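Non-ribosomal peptide synthetase (Methanobrevibacter ruminantium, PDB 6VTJ) probably releases a peptide, held on the phosphopantetheine arm of its carrier domain, by reducing the thioester in its reductase domain. Local coordinates at residues A[63-68]-A[432-437]; A[417-422]-A[438-443]. All coordinates share one frame; numbering follows the deposited sequence.

From the N terminus the chain first builds the carrier domain, where 63-68 leads into helix 65-70. It then runs through the Rossmann-type core of the reductase to helix 415-423, turns through helix 431-435 and continues directly into the loop 438-443. Interaction 1 closes a loop of 363 residues, joining the carrier domain to helix 431-435 of the reductase beside the bound phosphopantetheine. Interaction 2 closes a short loop of 15 residues within the reductase, folding 438-443 back onto helix 415-423. The two loops cross, because 417-422 falls between the segments of interaction 1 while its partner 438-443 lies beyond 432-437. R64 joins the contacts in space, packing on S439 and D442.

Interaction 1: A[63-68]-A[432-437]; sequences VRYDDI and GIITAD
Y65 lies with one ring face over T435, whose CA stands 3.8 Å from the ring centroid and 18° off its normal, a CH-pi contact displaced toward the rim. The two side chains run the same way, and methyl CG2 of T435 reaches CZ of Y65 at 4.0 Å, so a small beta-branched residue fits under a large flat one. This is the close-packed, buried part. In Y65, chi1 of -165° puts CG anti to the backbone N, and the ring attached there lies beside the end of helix 431-435; farther out, its hydroxyl bonds to S46 O. Y224 also meets the ring, and the bound phosphopantetheine touches both Y65 and T435, so the carrier and reductase domains meet here beside the prosthetic arm. Helix 431-435 ends in a Schellman motif: F438 N probably bonds to I433 O, and D437, the C-prime residue at positive phi (66°), donates its N to I434 O. Aspartate is among the residues that tolerate this left-handed conformation. The partly exposed side, by contrast, is polar. D437 OD1 accepts from D66 N at 2.9 Å, the N-H coming from above the carboxylate plane. The D66 and D437 side chains cross at about a right angle with OD2 to OD2 at 2.5 Å, an approach consistent with a shared proton. R64 lays its CD 3.3 Å from D437 OD1, while NH1 makes a weak, bent bond to D437 O. A water bridges the backbones, accepting from Y65 N and donating to I434 O.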
loop_
_atom_site.group_PDB
_atom_site.type_symbol
_atom_site.label_atom_id
_atom_site.label_comp_id
_atom_site.label_asym_id
_atom_site.label_seq_id
_atom_site.Cartn_x
_atom_site.Cartn_y
_atom_site.Cartn_z
ATOM N N VAL A 63 5.795 -0.305 -24.203
ATOM C CA VAL A 63 4.839 0.310 -23.293
ATOM C C VAL A 63 4.967 -0.368 -21.942
ATOM O O VAL A 63 5.468 -1.487 -21.823
ATOM C CB VAL A 63 3.367 0.203 -23.761
ATOM C CG1 VAL A 63 3.048 1.259 -24.775
ATOM C CG2 VAL A 63 3.053 -1.197 -24.285
ATOM N N ARG A 64 4.485 0.319 -20.918
ATOM C CA ARG A 64 4.350 -0.302 -19.618
ATOM C C ARG A 64 2.971 0.028 -19.068
ATOM O O ARG A 64 2.227 0.839 -19.628
ATOM C CB ARG A 64 5.466 0.142 -18.663
ATOM C CG ARG A 64 5.476 1.630 -18.365
ATOM C CD ARG A 64 6.495 1.971 -17.275
ATOM N NE ARG A 64 7.870 1.969 -17.773
ATOM C CZ ARG A 64 8.823 1.161 -17.326
ATOM N NH1 ARG A 64 8.552 0.287 -16.369
ATOM N NH2 ARG A 64 10.049 1.229 -17.831
ATOM N N TYR A 65 2.655 -0.621 -17.948
ATOM C CA TYR A 65 1.315 -0.588 -17.374
ATOM C C TYR A 65 0.823 0.834 -17.101
ATOM O O TYR A 65 -0.345 1.143 -17.354
ATOM C CB TYR A 65 1.321 -1.422 -16.093
ATOM C CG TYR A 65 -0.021 -1.806 -15.520
ATOM C CD1 TYR A 65 -1.005 -2.386 -16.301
ATOM C CD2 TYR A 65 -0.279 -1.630 -14.170
ATOM C CE1 TYR A 65 -2.232 -2.755 -15.748
ATOM C CE2 TYR A 65 -1.485 -1.999 -13.608
ATOM C CZ TYR A 65 -2.458 -2.558 -14.388
ATOM O OH TYR A 65 -3.654 -2.907 -13.800
ATOM N N ASP A 66 1.676 1.715 -16.563
ATOM C CA ASP A 66 1.159 3.041 -16.212
ATOM C C ASP A 66 0.816 3.870 -17.446
ATOM O O ASP A 66 0.066 4.854 -17.333
ATOM C CB ASP A 66 2.147 3.809 -15.311
ATOM C CG ASP A 66 3.464 4.156 -16.008
ATOM O OD1 ASP A 66 3.454 4.718 -17.128
ATOM O OD2 ASP A 66 4.531 3.894 -15.411
ATOM N N ASP A 67 1.353 3.489 -18.612
ATOM C CA ASP A 67 1.062 4.203 -19.850
ATOM C C ASP A 67 -0.431 4.222 -20.149
ATOM O O ASP A 67 -0.956 5.237 -20.613
ATOM C CB ASP A 67 1.825 3.565 -21.012
ATOM C CG ASP A 67 3.287 3.936 -21.017
ATOM O OD1 ASP A 67 3.611 5.012 -20.479
ATOM O OD2 ASP A 67 4.109 3.168 -21.571
ATOM N N ILE A 68 -1.138 3.117 -19.892
ATOM C CA ILE A 68 -2.551 3.095 -20.260
ATOM C C ILE A 68 -3.397 3.863 -19.248
ATOM O O ILE A 68 -4.462 4.392 -19.610
ATOM C CB ILE A 68 -3.023 1.643 -20.481
ATOM C CG1 ILE A 68 -4.548 1.542 -20.586
ATOM C CG2 ILE A 68 -2.483 0.720 -19.433
ATOM C CD1 ILE A 68 -5.132 2.228 -21.825
ATOM N N GLY A 432 1.617 -10.680 -13.637
ATOM C CA GLY A 432 2.217 -10.247 -12.397
ATOM C C GLY A 432 3.172 -9.108 -12.639
ATOM O O GLY A 432 2.875 -7.961 -12.269
ATOM N N ILE A 433 4.269 -9.380 -13.351
ATOM C CA ILE A 433 5.271 -8.329 -13.460
ATOM C C ILE A 433 4.722 -7.168 -14.280
ATOM O O ILE A 433 5.107 -6.010 -14.057
ATOM C CB ILE A 433 6.595 -8.867 -14.032
ATOM C CG1 ILE A 433 6.371 -9.568 -15.369
ATOM C CG2 ILE A 433 7.254 -9.806 -13.051
ATOM C CD1 ILE A 433 7.657 -9.959 -16.035
ATOM N N ILE A 434 3.768 -7.435 -15.181
ATOM C CA ILE A 434 3.213 -6.347 -15.979
ATOM C C ILE A 434 2.406 -5.411 -15.097
ATOM O O ILE A 434 2.524 -4.182 -15.214
ATOM C CB ILE A 434 2.361 -6.878 -17.153
ATOM C CG1 ILE A 434 3.240 -7.484 -18.254
ATOM C CG2 ILE A 434 1.555 -5.764 -17.745
ATOM C CD1 ILE A 434 4.394 -6.600 -18.698
ATOM N N THR A 435 1.573 -5.963 -14.194
ATOM C CA THR A 435 0.758 -5.044 -13.401
ATOM C C THR A 435 1.594 -4.332 -12.353
ATOM O O THR A 435 1.109 -3.372 -11.736
ATOM C CB THR A 435 -0.431 -5.744 -12.724
ATOM O OG1 THR A 435 0.036 -6.774 -11.857
ATOM C CG2 THR A 435 -1.394 -6.336 -13.758
ATOM N N ALA A 436 2.837 -4.768 -12.168
ATOM C CA ALA A 436 3.818 -4.098 -11.335
ATOM C C ALA A 436 4.653 -3.094 -12.114
ATOM O O ALA A 436 5.727 -2.702 -11.638
ATOM C CB ALA A 436 4.727 -5.131 -10.670
ATOM N N ASP A 437 4.197 -2.694 -13.308
ATOM C CA ASP A 437 4.848 -1.690 -14.154
ATOM C C ASP A 437 6.210 -2.145 -14.675
ATOM O O ASP A 437 7.066 -1.308 -14.993
ATOM C CB ASP A 437 4.986 -0.352 -13.416
ATOM C CG ASP A 437 4.623 0.846 -14.279
ATOM O OD1 ASP A 437 4.065 0.675 -15.389
ATOM O OD2 ASP A 437 4.900 1.974 -13.830
HETATM O O HOH W 1 4.113 -2.717 -17.314
#

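Interaction 2: A[417-422]-A[438-443]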
loop_
_atom_site.group_PDB
_atom_site.type_symbol
_atom_site.label_atom_id
_atom_site.label_comp_id
_atom_site.label_asym_id
_atom_site.label_seq_id
_atom_site.Cartn_x
_atom_site.Cartn_y
_atom_site.Cartn_z
ATOM N N GLU A 417 19.239 -14.913 -20.974
ATOM C CA GLU A 417 18.354 -16.066 -20.903
ATOM C C GLU A 417 16.975 -15.668 -20.390
ATOM O O GLU A 417 15.949 -16.136 -20.909
ATOM C CB GLU A 417 18.989 -17.134 -20.019
ATOM C CG GLU A 417 18.232 -18.438 -19.967
ATOM C CD GLU A 417 19.017 -19.535 -19.283
ATOM O OE1 GLU A 417 18.407 -20.587 -18.987
ATOM N N PHE A 418 16.950 -14.805 -19.380
ATOM C CA PHE A 418 15.695 -14.339 -18.804
ATOM C C PHE A 418 14.847 -13.667 -19.878
ATOM O O PHE A 418 13.623 -13.795 -19.888
ATOM C CB PHE A 418 15.960 -13.365 -17.655
ATOM C CG PHE A 418 14.714 -12.897 -16.958
ATOM C CD1 PHE A 418 14.038 -13.734 -16.086
ATOM C CD2 PHE A 418 14.220 -11.623 -17.175
ATOM C CE1 PHE A 418 12.890 -13.308 -15.443
ATOM C CE2 PHE A 418 13.074 -11.189 -16.535
ATOM C CZ PHE A 418 12.408 -12.033 -15.668
ATOM N N LYS A 419 15.509 -12.952 -20.782
ATOM C CA LYS A 419 14.822 -12.263 -21.866
ATOM C C LYS A 419 14.195 -13.276 -22.817
ATOM O O LYS A 419 13.045 -13.128 -23.227
ATOM C CB LYS A 419 15.791 -11.356 -22.626
ATOM C CG LYS A 419 15.113 -10.261 -23.433
ATOM C CD LYS A 419 16.082 -9.612 -24.407
ATOM C CE LYS A 419 16.218 -10.432 -25.680
ATOM N NZ LYS A 419 17.442 -10.068 -26.446
ATOM N N GLN A 420 14.961 -14.306 -23.162
ATOM C CA GLN A 420 14.481 -15.349 -24.058
ATOM C C GLN A 420 13.239 -16.008 -23.473
ATOM O O GLN A 420 12.268 -16.268 -24.184
ATOM C CB GLN A 420 15.571 -16.395 -24.299
ATOM C CG GLN A 420 16.565 -16.017 -25.385
ATOM C CD GLN A 420 17.722 -16.992 -25.481
ATOM O OE1 GLN A 420 17.556 -18.192 -25.266
ATOM N NE2 GLN A 420 18.903 -16.479 -25.804
ATOM N N ILE A 421 13.277 -16.276 -22.172
ATOM C CA ILE A 421 12.154 -16.897 -21.485
ATOM C C ILE A 421 10.981 -15.928 -21.419
ATOM O O ILE A 421 9.824 -16.325 -21.558
ATOM C CB ILE A 421 12.533 -17.330 -20.057
ATOM C CG1 ILE A 421 13.693 -18.328 -20.093
ATOM C CG2 ILE A 421 11.331 -17.931 -19.345
ATOM C CD1 ILE A 421 14.096 -18.845 -18.729
ATOM N N TYR A 422 11.289 -14.652 -21.208
ATOM C CA TYR A 422 10.265 -13.619 -21.131
ATOM C C TYR A 422 9.587 -13.449 -22.484
ATOM O O TYR A 422 8.362 -13.361 -22.570
ATOM C CB TYR A 422 10.874 -12.291 -20.674
ATOM C CG TYR A 422 9.984 -11.094 -20.918
ATOM C CD1 TYR A 422 8.966 -10.768 -20.030
ATOM C CD2 TYR A 422 10.160 -10.288 -22.036
ATOM C CE1 TYR A 422 8.150 -9.675 -20.249
ATOM C CE2 TYR A 422 9.348 -9.193 -22.261
ATOM C CZ TYR A 422 8.346 -8.890 -21.365
ATOM O OH TYR A 422 7.536 -7.801 -21.587
ATOM N N PHE A 438 6.427 -3.456 -14.776
ATOM C CA PHE A 438 7.676 -3.982 -15.312
ATOM C C PHE A 438 7.829 -3.599 -16.782
ATOM O O PHE A 438 6.852 -3.436 -17.519
ATOM C CB PHE A 438 7.707 -5.509 -15.126
ATOM C CG PHE A 438 8.870 -6.222 -15.774
ATOM C CD1 PHE A 438 8.861 -6.537 -17.137
ATOM C CD2 PHE A 438 9.942 -6.658 -15.004
ATOM C CE1 PHE A 438 9.937 -7.223 -17.726
ATOM C CE2 PHE A 438 11.003 -7.341 -15.579
ATOM C CZ PHE A 438 11.004 -7.623 -16.944
ATOM N N SER A 439 9.077 -3.430 -17.189
ATOM C CA SER A 439 9.468 -3.375 -18.584
ATOM C C SER A 439 10.828 -4.035 -18.689
ATOM O O SER A 439 11.695 -3.805 -17.841
ATOM C CB SER A 439 9.537 -1.942 -19.116
ATOM O OG SER A 439 10.517 -1.844 -20.137
ATOM N N ILE A 440 11.010 -4.856 -19.724
ATOM C CA ILE A 440 12.269 -5.571 -19.887
ATOM C C ILE A 440 13.455 -4.614 -19.931
ATOM O O ILE A 440 14.584 -5.010 -19.608
ATOM C CB ILE A 440 12.209 -6.458 -21.146
ATOM C CG1 ILE A 440 13.233 -7.589 -21.060
ATOM C CG2 ILE A 440 12.410 -5.628 -22.391
ATOM C CD1 ILE A 440 12.919 -8.606 -19.982
ATOM N N ASP A 441 13.223 -3.346 -20.282
ATOM C CA ASP A 441 14.294 -2.356 -20.319
ATOM C C ASP A 441 14.636 -1.795 -18.947
ATOM O O ASP A 441 15.690 -1.165 -18.801
ATOM C CB ASP A 441 13.920 -1.205 -21.255
ATOM C CG ASP A 441 13.686 -1.663 -22.673
ATOM O OD1 ASP A 441 14.336 -2.651 -23.083
ATOM O OD2 ASP A 441 12.865 -1.026 -23.377
ATOM N N ASP A 442 13.786 -2.012 -17.941
ATOM C CA ASP A 442 14.035 -1.465 -16.616
ATOM C C ASP A 442 15.350 -1.954 -16.012
ATOM O O ASP A 442 15.802 -1.377 -15.013
ATOM C CB ASP A 442 12.854 -1.798 -15.698
ATOM C CG ASP A 442 11.605 -0.998 -16.041
ATOM N N PHE A 443 15.983 -2.970 -16.601
ATOM C CA PHE A 443 17.270 -3.490 -16.119
ATOM C C PHE A 443 18.468 -2.788 -16.747
ATOM O O PHE A 443 19.604 -3.031 -16.345
ATOM C CB PHE A 443 17.361 -4.994 -16.377
ATOM C CG PHE A 443 16.234 -5.769 -15.765
ATOM C CD1 PHE A 443 16.144 -5.906 -14.392
ATOM C CD2 PHE A 443 15.254 -6.342 -16.559
ATOM C CE1 PHE A 443 15.095 -6.604 -13.819
ATOM C CE2 PHE A 443 14.213 -7.048 -15.992
ATOM C CZ PHE A 443 14.131 -7.176 -14.624
HETATM O O HOH W 2 8.328 -5.072 -21.192
#
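I440 and Y422 meet where CD1 of the isoleucine sits over one face of the tyrosine ring, 4.2 Å from its centroid and offset toward the rim, a CH-pi contact. The nearest ring atom to that methyl is CD2 of Y422, at 3.8 Å. F438 comes to the same ring from another direction: its CE1 meets CE1 of Y422 at 3.9 Å, with the planes 46° apart, neither stacked nor edge-to-face. F418 adds a third ring, and CZ of F438 lies near the plane of the F418 ring, 4.1 Å from CE2 of F418. F438 runs in the opposite direction to F418 and to Y422, sliding past each, as suits flat rings projecting from facing backbones. K419 contributes only its aliphatic stem, CG touching CG1 of I440 at 4.0 Å; a bend at chi3 (82°) then turns CE, and the chain's end leads away from the loop. A long side chain serves well here, greasy near the backbone and charged at its tip, where NZ forms a weak ion pair with E416.

F418 and Y422 are one helical turn apart, so both rings project from the same side of helix 415-423. Each has CG anti to its backbone N (chi1 -177° for F418). The polar end of Y422 is met by a water that lies 2.9 Å from its OH and accepts from I440 N. Further out, F418 and F443 both rest on M356 of helix 354-358. The loop itself is shaped by S439, whose OG accepts from D441 N at 3.1 Å while its carbonyl O accepts from D442 N: the short side chain folds back on the backbone two residues on, as in an ST turn.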